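Local coordinates for protein peptidoglycan hydrolase FlgJ (Sphingomonas sp. A1, PDB 2ZYC) that probably cleaves glycosidic bonds of periplasmic peptidoglycan as a family 73 glycoside hydrolase, through its C-terminal domain held here, so that the flagellar rod can be assembled, at residues K115-G118 with H119-A122. The protein carries 2 engineered substitutions. Numbering follows the deposited sequence.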
# COMPACT_ATOMS: atom_id res chain seq x y z
N LYS A 115 10.14 -12.00 1.04
CA LYS A 115 11.14 -10.93 0.95
C LYS A 115 11.18 -10.17 2.28
O LYS A 115 10.14 -9.84 2.84
CB LYS A 115 10.85 -9.99 -0.23
CG LYS A 115 10.95 -10.65 -1.61
CD LYS A 115 12.37 -11.12 -1.94
CE LYS A 115 12.46 -11.81 -3.31
NZ LYS A 115 11.72 -13.10 -3.37
N THR A 116 12.38 -9.94 2.79
CA THR A 116 12.53 -9.24 4.07
C THR A 116 13.43 -8.02 3.92
O THR A 116 13.80 -7.41 4.91
CB THR A 116 13.10 -10.15 5.18
OG1 THR A 116 14.36 -10.69 4.74
CG2 THR A 116 12.13 -11.28 5.53
N ASP A 117 13.77 -7.70 2.68
CA ASP A 117 14.52 -6.49 2.35
C ASP A 117 13.61 -5.57 1.54
O ASP A 117 12.95 -6.03 0.60
CB ASP A 117 15.79 -6.84 1.57
CG ASP A 117 16.49 -5.62 1.01
OD1 ASP A 117 17.15 -4.90 1.79
OD2 ASP A 117 16.38 -5.38 -0.20
N GLY A 118 13.56 -4.30 1.91
CA GLY A 118 12.67 -3.33 1.25
C GLY A 118 12.86 -3.26 -0.26
O GLY A 118 11.88 -3.29 -1.01
N HIS A 119 14.11 -3.16 -0.70
CA HIS A 119 14.38 -3.02 -2.13
C HIS A 119 14.00 -4.29 -2.90
O HIS A 119 13.42 -4.20 -3.98
CB HIS A 119 15.84 -2.64 -2.39
CG HIS A 119 16.07 -2.01 -3.73
ND1 HIS A 119 16.33 -2.75 -4.86
CD2 HIS A 119 16.05 -0.72 -4.12
CE1 HIS A 119 16.48 -1.94 -5.89
NE2 HIS A 119 16.31 -0.70 -5.47
N ALA A 120 14.33 -5.46 -2.34
CA ALA A 120 13.97 -6.75 -2.94
C ALA A 120 12.45 -6.86 -3.10
O ALA A 120 11.94 -7.30 -4.15
CB ALA A 120 14.49 -7.90 -2.07
N PHE A 121 11.73 -6.45 -2.05
CA PHE A 121 10.27 -6.45 -2.03
C PHE A 121 9.73 -5.54 -3.14
O PHE A 121 8.87 -5.94 -3.92
CB PHE A 121 9.78 -6.01 -0.64
CG PHE A 121 8.32 -5.66 -0.59
CD1 PHE A 121 7.34 -6.65 -0.63
CD2 PHE A 121 7.91 -4.32 -0.46
CE1 PHE A 121 5.98 -6.32 -0.57
CE2 PHE A 121 6.56 -3.99 -0.40
CZ PHE A 121 5.59 -5.00 -0.46
N ALA A 122 10.26 -4.33 -3.21
CA ALA A 122 9.81 -3.37 -4.22
C ALA A 122 10.11 -3.86 -5.63
O ALA A 122 9.26 -3.75 -6.51
CB ALA A 122 10.43 -2.00 -3.96
O HOH W 1 16.14 -2.29 1.24
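With CG trans to the backbone N (chi1 171°), the carboxylate of Asp117 is brought to the N-terminal end of helix 118-127, where OD2 accepts a hydrogen bond from Ala120 N at 3.0 Å. The amide approaches from the anti side of OD2, 25° out of the carboxylate plane. Asp117 is thus the N-cap, its side chain binding the amide three residues on. The other oxygen is used too: a water takes the N-H of His119 and donates to Asp117 OD1, 2.9 Å away. The main chain then enters the regular helix pattern, Phe121 N donating to Asp117 O (2.9 Å) and Ala122 N to Gly118 O (2.9 Å), the i to i+4 hydrogen bonds of the helix.

Lys115, before the cap, packs against the same turn through its aliphatic part. Its CB lies 4.0 Å from Phe121 CA, and the bend at chi2 (-65°) carries CD alongside Ala120 CB at 3.9 Å, while NZ turns back to hydrogen-bond the carbonyl oxygen of Lys111. The rings diverge from the cap: Phe121 reaches Phe26 and Leu27 of helix 24-35, whereas His119 ND1 is hydrogen-bonded to Arg123 of the same helix and NE2 to Asp138, which ties the helix start to helix 136-145. Between them, Asp117 and the water engage two amide N-H groups of the first turn, and a negative carboxylate here would probably also interact favourably with the helix dipole.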